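Local coordinates for BH2621 protein (PDB 2QML) that probably acts as a GNAT-fold N-acyltransferase that moves a fatty acyl group from a carrier protein onto a lysine amino group in siderophore biosynthesis, at residues Glu92-Asn97 with Val169-Lys174; Glu86-Lys91 with Gly107-Ile112; Ile45-Leu50 with Glu146-Asn151. One frame throughout, in Å; residues are numbered along the deposited sequence.

Contact 2 pairs strands 80-89 and 106-112 at the middle of the mixed GNAT sheet, its centre about 5 Å from the centre of the chain. Contact 1 joins the loop between those two strands to the hairpin end of outer strand 164-170, and contact 3 joins helix 45-48 to the loop that follows strand 142-145. The three centres lie about 12 to 13 Å apart. Contact 1 crosses each of the others along the chain, and residues 86-91 run straight into 92-97. A salt bridge between Lys174 and Glu146 ties the 164-170/175-182 hairpin to the loop after strand 142-145, so that parts distant in sequence meet around the two central strands.

Contact 1: residues Glu92-Asn97 with Val169-Lys174; sequences EDIIAN and VELPDK
Ile94 and Ile95, in a 3-10 segment, pack against Val169, Leu171 and Pro172, where the outer strand 164-170 of the GNAT sheet ends in a hairpin leading to strand 175-182. Everything that crosses between the segments is apolar. Ile94 and Pro172 meet tip to tip on the exposed side: the Ile94 chain is extended, CG1 anti to the backbone N (chi1 -170°) and CD1 carried onward by chi2 of 177°. CD1 thereby comes to 3.3 Å from Pro172 CD, closer than carbons normally pack. Deeper in, the side chains of Ile95 and Val169 cross at about a right angle, with Ile95 CD1 4.1 Å from Val169 CG2. Between these two places sits Leu171, whose CD2 lies 4.3 Å from both Ile94 CG2 and Ile95 CD1. Leu178 of strand 175-182 touches both Ile95 and Val169 and continues this apolar cluster.

Polar bonds instead shape each segment separately. In the hairpin, Leu171 N bonds to Lys174 O at 2.9 Å. Across from it, Asp93 forms an Asx turn, and its other carboxylate oxygen, OD1, is bonded to His69 NE2. The turn is closed by Asp93 OD2, which accepts from Ile95 N at 3.0 Å, the donor approaching on the anti side, tilted 29° out of the carboxylate plane.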
loop_
_atom_site.group_PDB
_atom_site.type_symbol
_atom_site.label_atom_id
_atom_site.label_comp_id
_atom_site.label_asym_id
_atom_site.label_seq_id
_atom_site.Cartn_x
_atom_site.Cartn_y
_atom_site.Cartn_z
ATOM N N GLU A 92 4.022 2.787 -15.716
ATOM C CA GLU A 92 2.720 2.615 -16.344
ATOM C C GLU A 92 1.567 3.249 -15.557
ATOM O O GLU A 92 0.409 2.982 -15.835
ATOM C CB GLU A 92 2.475 1.095 -16.585
ATOM C CG GLU A 92 3.417 0.433 -17.624
ATOM C CD GLU A 92 4.723 -0.106 -16.993
ATOM N N ASP A 93 1.901 4.120 -14.600
ATOM C CA ASP A 93 0.949 4.715 -13.735
ATOM C C ASP A 93 0.847 6.225 -13.983
ATOM O O ASP A 93 1.800 6.835 -14.486
ATOM C CB ASP A 93 1.392 4.500 -12.296
ATOM C CG ASP A 93 0.290 4.778 -11.322
ATOM O OD1 ASP A 93 -0.565 3.863 -11.182
ATOM O OD2 ASP A 93 0.283 5.871 -10.696
ATOM N N ILE A 94 -0.290 6.801 -13.611
ATOM C CA ILE A 94 -0.514 8.248 -13.715
ATOM C C ILE A 94 0.571 9.052 -12.987
ATOM O O ILE A 94 0.963 10.133 -13.441
ATOM C CB ILE A 94 -1.951 8.637 -13.242
ATOM C CG1 ILE A 94 -2.242 10.097 -13.586
ATOM C CG2 ILE A 94 -2.189 8.360 -11.735
ATOM C CD1 ILE A 94 -3.631 10.490 -13.221
ATOM N N ILE A 95 1.128 8.508 -11.911
ATOM C CA ILE A 95 2.089 9.312 -11.112
ATOM C C ILE A 95 3.408 9.573 -11.881
ATOM O O ILE A 95 4.102 10.533 -11.565
ATOM C CB ILE A 95 2.364 8.684 -9.729
ATOM C CG1 ILE A 95 2.922 9.703 -8.717
ATOM C CG2 ILE A 95 3.314 7.442 -9.857
ATOM C CD1 ILE A 95 2.104 10.944 -8.485
ATOM N N ALA A 96 3.723 8.769 -12.915
ATOM C CA ALA A 96 4.899 8.961 -13.766
ATOM C C ALA A 96 4.937 10.361 -14.390
ATOM O O ALA A 96 5.979 10.853 -14.725
ATOM C CB ALA A 96 4.970 7.899 -14.887
ATOM N N ASN A 97 3.788 10.955 -14.613
ATOM C CA ASN A 97 3.707 12.296 -15.194
ATOM C C ASN A 97 4.143 13.436 -14.283
ATOM O O ASN A 97 4.287 14.551 -14.744
ATOM C CB ASN A 97 2.269 12.569 -15.603
ATOM C CG ASN A 97 1.768 11.599 -16.625
ATOM O OD1 ASN A 97 2.340 11.463 -17.691
ATOM N ND2 ASN A 97 0.734 10.870 -16.280
ATOM N N VAL A 169 0.903 16.925 -5.677
ATOM C CA VAL A 169 0.549 16.511 -7.029
ATOM C C VAL A 169 -0.976 16.649 -7.227
ATOM O O VAL A 169 -1.765 16.103 -6.448
ATOM C CB VAL A 169 1.049 15.077 -7.328
ATOM C CG1 VAL A 169 2.577 15.024 -7.391
ATOM C CG2 VAL A 169 0.572 14.053 -6.269
ATOM N N GLU A 170 -1.317 17.448 -8.208
ATOM C CA GLU A 170 -2.698 17.702 -8.608
ATOM C C GLU A 170 -3.167 16.563 -9.482
ATOM O O GLU A 170 -2.965 16.589 -10.676
ATOM C CB GLU A 170 -2.796 19.016 -9.382
ATOM C CG GLU A 170 -2.738 20.197 -8.529
ATOM C CD GLU A 170 -4.129 20.751 -8.289
ATOM O OE1 GLU A 170 -5.087 19.978 -8.090
ATOM O OE2 GLU A 170 -4.258 21.954 -8.345
ATOM N N LEU A 171 -3.719 15.530 -8.865
ATOM C CA LEU A 171 -4.171 14.330 -9.547
ATOM C C LEU A 171 -5.658 14.521 -9.864
ATOM O O LEU A 171 -6.302 15.404 -9.320
ATOM C CB LEU A 171 -3.932 13.126 -8.652
ATOM C CG LEU A 171 -2.462 12.736 -8.436
ATOM C CD1 LEU A 171 -2.363 11.878 -7.177
ATOM C CD2 LEU A 171 -1.878 12.066 -9.667
ATOM N N PRO A 172 -6.220 13.689 -10.764
ATOM C CA PRO A 172 -7.653 13.840 -11.086
ATOM C C PRO A 172 -8.570 13.712 -9.857
ATOM O O PRO A 172 -9.532 14.442 -9.755
ATOM C CB PRO A 172 -7.898 12.715 -12.103
ATOM C CG PRO A 172 -6.591 12.403 -12.681
ATOM C CD PRO A 172 -5.570 12.679 -11.606
ATOM N N ASP A 173 -8.193 12.863 -8.905
ATOM C CA ASP A 173 -9.027 12.574 -7.754
ATOM C C ASP A 173 -8.696 13.228 -6.434
ATOM O O ASP A 173 -9.474 13.123 -5.471
ATOM C CB ASP A 173 -9.010 11.048 -7.504
ATOM C CG ASP A 173 -7.601 10.485 -7.257
ATOM O OD1 ASP A 173 -6.603 10.869 -7.927
ATOM O OD2 ASP A 173 -7.498 9.576 -6.410
ATOM N N LYS A 174 -7.570 13.916 -6.378
ATOM C CA LYS A 174 -7.143 14.496 -5.129
ATOM C C LYS A 174 -5.937 15.388 -5.344
ATOM O O LYS A 174 -5.311 15.337 -6.401
ATOM C CB LYS A 174 -6.688 13.391 -4.151
ATOM C CG LYS A 174 -5.595 12.510 -4.661
ATOM C CD LYS A 174 -5.215 11.377 -3.703
ATOM C CE LYS A 174 -4.358 10.346 -4.361
ATOM N NZ LYS A 174 -3.969 9.189 -3.515
#

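Contact 2: residues Glu86-Lys91 with Gly107-Ile112; sequences ESYWVK and GIHLLI
Tyr88 lays its ring over Gly107, its antiparallel hydrogen-bonded partner on the next strand. From CB, chi1 of 64° sets CG between the backbone N and the carbonyl carbon. The ring lies over Gly107 CA, with that atom offset toward the rim; CD1 and CE1 both have Gly107 CA as their nearest neighbour across the contact. On the other side of the ring, CD2 comes 3.6 Å from Gly107 O. One atom farther, CE2 stands 3.2 Å from His109 NE2, over one face of the imidazole and toward its rim; the two rings have their planes 25° apart, but are offset until little of one covers the other. CZ lies 3.5 Å from Gly107 CA, whose C-H points at the ring face in a CH-pi contact, so the ring takes up the space above the glycine where a side chain would stand. At the tip, OH donates to a water in the ring plane at 2.6 Å, and that water donates to Ile108 O at 2.7 Å, returning the phenol to the backbone.

Two pairs of backbone hydrogen bonds hold the strands beneath, joining Glu86 with His109 and Tyr88 with Gly107. On the same face as Tyr88, Glu86 OE1 approaches His109 CD2 to 3.4 Å, its carboxylate turned 83° from the imidazole, while OE2 bonds to Tyr84 OH. On the other face, Ile108 CD1 rests 3.4 Å from Glu86 O, and Ser87 OG is bonded to Lys134 NZ of helix 123-135.

A glycerol, probably from the crystallisation liquor, bonds to His109 ND1 and Leu110 N, consistent with a pocket here. The pairing itself belongs to the central antiparallel strands of the GNAT fold, where the strand leading to helix 123-135 commonly lines the acyl-CoA cleft.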
loop_
_atom_site.group_PDB
_atom_site.type_symbol
_atom_site.label_atom_id
_atom_site.label_comp_id
_atom_site.label_asym_id
_atom_site.label_seq_id
_atom_site.Cartn_x
_atom_site.Cartn_y
_atom_site.Cartn_z
ATOM N N GLU A 86 -2.447 -2.142 -3.385
ATOM C CA GLU A 86 -2.174 -2.113 -4.812
ATOM C C GLU A 86 -0.686 -1.749 -4.927
ATOM O O GLU A 86 -0.257 -0.675 -4.599
ATOM C CB GLU A 86 -3.078 -1.138 -5.550
ATOM C CG GLU A 86 -4.526 -1.502 -5.482
ATOM C CD GLU A 86 -5.458 -0.456 -6.086
ATOM O OE1 GLU A 86 -4.982 0.639 -6.493
ATOM O OE2 GLU A 86 -6.690 -0.737 -6.144
ATOM N N SER A 87 0.079 -2.683 -5.422
ATOM C CA SER A 87 1.510 -2.541 -5.737
ATOM C C SER A 87 1.656 -2.314 -7.260
ATOM O O SER A 87 1.176 -3.112 -8.074
ATOM C CB SER A 87 2.244 -3.781 -5.275
ATOM O OG SER A 87 3.572 -3.762 -5.688
ATOM N N TYR A 88 2.350 -1.249 -7.691
ATOM C CA TYR A 88 2.412 -0.936 -9.111
ATOM C C TYR A 88 3.759 -0.391 -9.573
ATOM O O TYR A 88 4.578 0.007 -8.758
ATOM C CB TYR A 88 1.273 0.045 -9.468
ATOM C CG TYR A 88 1.376 1.403 -8.776
ATOM C CD1 TYR A 88 2.058 2.433 -9.378
ATOM C CD2 TYR A 88 0.751 1.654 -7.541
ATOM C CE1 TYR A 88 2.180 3.680 -8.744
ATOM C CE2 TYR A 88 0.877 2.914 -6.917
ATOM C CZ TYR A 88 1.570 3.897 -7.550
ATOM O OH TYR A 88 1.714 5.166 -6.978
ATOM N N TRP A 89 3.971 -0.471 -10.896
ATOM C CA TRP A 89 5.109 0.129 -11.568
ATOM C C TRP A 89 4.772 1.562 -11.902
ATOM O O TRP A 89 3.738 1.865 -12.528
ATOM C CB TRP A 89 5.453 -0.598 -12.866
ATOM C CG TRP A 89 5.899 -2.016 -12.662
ATOM C CD1 TRP A 89 5.176 -3.157 -12.947
ATOM C CD2 TRP A 89 7.151 -2.472 -12.120
ATOM N NE1 TRP A 89 5.914 -4.269 -12.654
ATOM C CE2 TRP A 89 7.127 -3.883 -12.143
ATOM C CE3 TRP A 89 8.308 -1.831 -11.663
ATOM C CZ2 TRP A 89 8.187 -4.644 -11.683
ATOM C CZ3 TRP A 89 9.359 -2.586 -11.226
ATOM C CH2 TRP A 89 9.302 -3.989 -11.250
ATOM N N VAL A 90 5.650 2.472 -11.480
ATOM C CA VAL A 90 5.425 3.892 -11.736
ATOM C C VAL A 90 5.306 4.149 -13.240
ATOM O O VAL A 90 4.417 4.906 -13.659
ATOM C CB VAL A 90 6.534 4.777 -11.144
ATOM C CG1 VAL A 90 6.466 6.234 -11.724
ATOM C CG2 VAL A 90 6.445 4.803 -9.617
ATOM N N LYS A 91 6.157 3.502 -14.057
ATOM C CA LYS A 91 6.223 3.782 -15.483
ATOM C C LYS A 91 4.870 3.692 -16.177
ATOM O O LYS A 91 4.608 4.444 -17.094
ATOM C CB LYS A 91 7.238 2.845 -16.161
ATOM C CG LYS A 91 7.514 3.162 -17.646
ATOM C CD LYS A 91 8.437 2.086 -18.236
ATOM C CE LYS A 91 8.713 2.335 -19.720
ATOM N NZ LYS A 91 9.638 1.285 -20.220
ATOM N N GLY A 107 5.337 1.966 -6.851
ATOM C CA GLY A 107 4.421 2.667 -5.976
ATOM C C GLY A 107 3.535 1.762 -5.171
ATOM O O GLY A 107 3.489 0.551 -5.406
ATOM N N ILE A 108 2.867 2.347 -4.177
ATOM C CA ILE A 108 2.006 1.603 -3.287
ATOM C C ILE A 108 0.752 2.375 -2.915
ATOM O O ILE A 108 0.799 3.607 -2.678
ATOM C CB ILE A 108 2.759 1.153 -2.012
ATOM C CG1 ILE A 108 1.931 0.085 -1.233
ATOM C CG2 ILE A 108 3.233 2.360 -1.146
ATOM C CD1 ILE A 108 1.778 -1.267 -1.989
ATOM N N HIS A 109 -0.378 1.692 -2.986
ATOM C CA HIS A 109 -1.636 2.188 -2.455
ATOM C C HIS A 109 -2.055 1.205 -1.369
ATOM O O HIS A 109 -1.792 -0.003 -1.503
ATOM C CB HIS A 109 -2.755 2.302 -3.470
ATOM C CG HIS A 109 -2.448 3.171 -4.648
ATOM N ND1 HIS A 109 -2.278 4.543 -4.528
ATOM C CD2 HIS A 109 -2.461 2.903 -5.963
ATOM C CE1 HIS A 109 -2.108 5.056 -5.738
ATOM N NE2 HIS A 109 -2.141 4.077 -6.617
ATOM N N LEU A 110 -2.706 1.678 -0.308
ATOM C CA LEU A 110 -3.110 0.784 0.786
ATOM C C LEU A 110 -4.275 1.298 1.590
ATOM O O LEU A 110 -4.599 2.487 1.560
ATOM C CB LEU A 110 -1.912 0.577 1.732
ATOM C CG LEU A 110 -1.397 1.777 2.546
ATOM C CD1 LEU A 110 -2.163 1.903 3.903
ATOM C CD2 LEU A 110 0.100 1.778 2.822
ATOM N N LEU A 111 -4.925 0.384 2.299
ATOM C CA LEU A 111 -5.975 0.696 3.261
ATOM C C LEU A 111 -6.085 -0.442 4.263
ATOM O O LEU A 111 -5.812 -1.612 3.896
ATOM C CB LEU A 111 -7.321 0.920 2.558
ATOM C CG LEU A 111 -8.053 -0.256 1.900
ATOM C CD1 LEU A 111 -8.956 -1.097 2.858
ATOM C CD2 LEU A 111 -8.904 0.249 0.741
ATOM N N ILE A 112 -6.485 -0.096 5.481
ATOM C CA ILE A 112 -6.921 -1.018 6.509
ATOM C C ILE A 112 -8.441 -0.958 6.450
ATOM O O ILE A 112 -9.041 0.108 6.542
ATOM C CB ILE A 112 -6.347 -0.730 7.905
ATOM C CG1 ILE A 112 -4.849 -1.087 7.943
ATOM C CG2 ILE A 112 -7.075 -1.551 8.947
ATOM C CD1 ILE A 112 -4.132 -0.796 9.309
HETATM O O HOH W 1 1.188 5.539 -4.467
#

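Contact 3: residues Ile45-Leu50 with Glu146-Asn151; sequences IPYWKL and EPDRRN
Tyr47 is wedged against Asn151 and Asp148, and this is the close-packed part of the contact. The Asn151 amide stacks on the phenol ring with planes only 12° apart, its ND2 displaced toward the rim and 3.7 Å from Tyr47 CE2. Asn151 CG lies anti to the backbone N (chi1 -164°), while OD1 caps Met154 N at the start of helix 152-160, which fixes how the amide is turned. Over the opposite ring face lies Pro46 CB. Asp148 arrives from another side, its CB 3.5 Å from Tyr47 CD1 and its CG in the ring plane at the edge.

That carboxylate is gripped from within its own turn. Arg150 takes it side-on in a salt bridge, NE to OD1 at 2.8 Å and NH2 to OD2 at 2.9 Å, and OD1 also accepts from Arg150 N, closing an Asx turn.

Toward solvent the segments meet more loosely, largely through water. One water donates to Pro46 O at 3.0 Å and accepts from Arg150 NH2 at 3.1 Å; another lies 2.6 Å from Asp148 OD2. Lys49 NZ bonds to Pro46 O and probably to Asp173 O, and at 4.6 Å from Asp148 OD2 it is too far for a salt bridge.

Helix 45-48 thus faces the loop from strand 142-145 to helix 152-160. The residue after Tyr47, Trp48, packs on His109 and Leu111 of strand 106-112, while Pro147 and Arg149 pair through their backbones with Leu177 and Ile175 of strand 175-182.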
loop_
_atom_site.group_PDB
_atom_site.type_symbol
_atom_site.label_atom_id
_atom_site.label_comp_id
_atom_site.label_asym_id
_atom_site.label_seq_id
_atom_site.Cartn_x
_atom_site.Cartn_y
_atom_site.Cartn_z
ATOM N N ILE A 45 -13.638 5.787 2.559
ATOM C CA ILE A 45 -14.406 6.484 1.520
ATOM C C ILE A 45 -13.744 7.788 1.025
ATOM O O ILE A 45 -13.583 7.983 -0.166
ATOM C CB ILE A 45 -15.897 6.720 1.974
ATOM C CG1 ILE A 45 -16.635 5.412 2.044
ATOM C CG2 ILE A 45 -16.654 7.655 1.018
ATOM C CD1 ILE A 45 -17.998 5.511 2.733
ATOM N N PRO A 46 -13.320 8.669 1.952
ATOM C CA PRO A 46 -12.775 9.950 1.440
ATOM C C PRO A 46 -11.548 9.848 0.574
ATOM O O PRO A 46 -11.328 10.729 -0.252
ATOM C CB PRO A 46 -12.408 10.713 2.726
ATOM C CG PRO A 46 -13.051 10.025 3.810
ATOM C CD PRO A 46 -13.270 8.609 3.416
ATOM N N TYR A 47 -10.770 8.787 0.749
ATOM C CA TYR A 47 -9.518 8.608 0.057
ATOM C C TYR A 47 -9.593 7.673 -1.148
ATOM O O TYR A 47 -8.787 7.775 -2.054
ATOM C CB TYR A 47 -8.487 8.093 1.082
ATOM C CG TYR A 47 -8.336 9.064 2.259
ATOM C CD1 TYR A 47 -8.002 10.391 2.023
ATOM C CD2 TYR A 47 -8.587 8.692 3.551
ATOM C CE1 TYR A 47 -7.882 11.316 3.060
ATOM C CE2 TYR A 47 -8.482 9.626 4.611
ATOM C CZ TYR A 47 -8.110 10.922 4.349
ATOM O OH TYR A 47 -8.004 11.880 5.325
ATOM N N TRP A 48 -10.547 6.773 -1.156
ATOM C CA TRP A 48 -10.705 5.771 -2.216
ATOM C C TRP A 48 -11.888 6.015 -3.136
ATOM O O TRP A 48 -11.815 5.676 -4.324
ATOM C CB TRP A 48 -10.738 4.365 -1.595
ATOM C CG TRP A 48 -9.351 3.911 -1.174
ATOM C CD1 TRP A 48 -8.692 4.193 -0.002
ATOM C CD2 TRP A 48 -8.468 3.110 -1.941
ATOM N NE1 TRP A 48 -7.445 3.640 -0.036
ATOM C CE2 TRP A 48 -7.299 2.939 -1.201
ATOM C CE3 TRP A 48 -8.562 2.506 -3.185
ATOM C CZ2 TRP A 48 -6.245 2.186 -1.667
ATOM C CZ3 TRP A 48 -7.531 1.762 -3.624
ATOM C CH2 TRP A 48 -6.392 1.622 -2.872
ATOM N N LYS A 49 -12.973 6.582 -2.593
ATOM C CA LYS A 49 -14.137 6.966 -3.371
ATOM C C LYS A 49 -14.726 5.787 -4.144
ATOM O O LYS A 49 -15.105 5.918 -5.313
ATOM C CB LYS A 49 -13.759 8.161 -4.277
ATOM C CG LYS A 49 -13.116 9.348 -3.484
ATOM C CD LYS A 49 -12.694 10.539 -4.373
ATOM C CE LYS A 49 -12.183 11.730 -3.536
ATOM N NZ LYS A 49 -10.808 11.532 -2.993
ATOM N N LEU A 50 -14.745 4.613 -3.508
ATOM C CA LEU A 50 -15.290 3.388 -4.135
ATOM C C LEU A 50 -16.482 2.818 -3.351
ATOM O O LEU A 50 -16.761 1.606 -3.403
ATOM C CB LEU A 50 -14.180 2.353 -4.399
ATOM C CG LEU A 50 -13.265 2.707 -5.583
ATOM C CD1 LEU A 50 -12.016 1.798 -5.443
ATOM C CD2 LEU A 50 -13.934 2.673 -7.001
ATOM N N GLU A 146 1.576 8.574 -2.839
ATOM C CA GLU A 146 0.905 9.870 -3.029
ATOM C C GLU A 146 -0.385 9.936 -2.206
ATOM O O GLU A 146 -1.450 10.149 -2.779
ATOM C CB GLU A 146 0.710 10.174 -4.540
ATOM C CG GLU A 146 0.330 8.978 -5.441
ATOM C CD GLU A 146 -0.870 8.212 -4.901
ATOM O OE1 GLU A 146 -0.642 7.435 -3.941
ATOM O OE2 GLU A 146 -2.036 8.386 -5.385
ATOM N N PRO A 147 -0.256 9.845 -0.858
ATOM C CA PRO A 147 -1.411 9.973 -0.009
ATOM C C PRO A 147 -2.122 11.311 -0.266
ATOM O O PRO A 147 -1.440 12.303 -0.582
ATOM C CB PRO A 147 -0.806 9.986 1.407
ATOM C CG PRO A 147 0.673 10.417 1.214
ATOM C CD PRO A 147 1.014 9.753 -0.087
ATOM N N ASP A 148 -3.443 11.344 -0.137
ATOM C CA ASP A 148 -4.167 12.588 -0.106
ATOM C C ASP A 148 -3.459 13.537 0.863
ATOM O O ASP A 148 -3.109 13.133 1.997
ATOM C CB ASP A 148 -5.603 12.331 0.325
ATOM C CG ASP A 148 -6.475 13.531 0.182
ATOM O OD1 ASP A 148 -6.296 14.540 0.910
ATOM O OD2 ASP A 148 -7.389 13.461 -0.625
ATOM N N ARG A 149 -3.270 14.803 0.480
ATOM C CA ARG A 149 -2.532 15.727 1.349
ATOM C C ARG A 149 -3.167 15.961 2.724
ATOM O O ARG A 149 -2.501 16.424 3.683
ATOM C CB ARG A 149 -2.310 17.055 0.624
ATOM C CG ARG A 149 -3.569 17.829 0.370
ATOM C CD ARG A 149 -3.212 19.209 -0.140
ATOM N NE ARG A 149 -4.419 19.973 -0.344
ATOM C CZ ARG A 149 -4.436 21.307 -0.474
ATOM N NH1 ARG A 149 -3.324 21.997 -0.396
ATOM N NH2 ARG A 149 -5.575 21.933 -0.625
ATOM N N ARG A 150 -4.446 15.629 2.836
ATOM C CA ARG A 150 -5.176 15.757 4.086
ATOM C C ARG A 150 -5.017 14.562 5.033
ATOM O O ARG A 150 -5.467 14.640 6.198
ATOM C CB ARG A 150 -6.655 15.942 3.785
ATOM C CG ARG A 150 -6.969 17.165 2.976
ATOM C CD ARG A 150 -8.414 17.091 2.504
ATOM N NE ARG A 150 -8.624 15.971 1.586
ATOM C CZ ARG A 150 -9.810 15.595 1.140
ATOM N NH1 ARG A 150 -10.904 16.272 1.484
ATOM N NH2 ARG A 150 -9.913 14.573 0.323
ATOM N N ASN A 151 -4.457 13.465 4.545
ATOM C CA ASN A 151 -4.314 12.261 5.349
ATOM C C ASN A 151 -3.041 12.371 6.180
ATOM O O ASN A 151 -2.008 11.722 5.907
ATOM C CB ASN A 151 -4.318 11.028 4.474
ATOM C CG ASN A 151 -4.569 9.764 5.244
ATOM O OD1 ASN A 151 -4.433 9.753 6.470
ATOM N ND2 ASN A 151 -4.928 8.697 4.529
HETATM O O HOH W 2 -8.422 11.405 -1.776
HETATM O O HOH W 3 -12.765 13.321 -0.019
#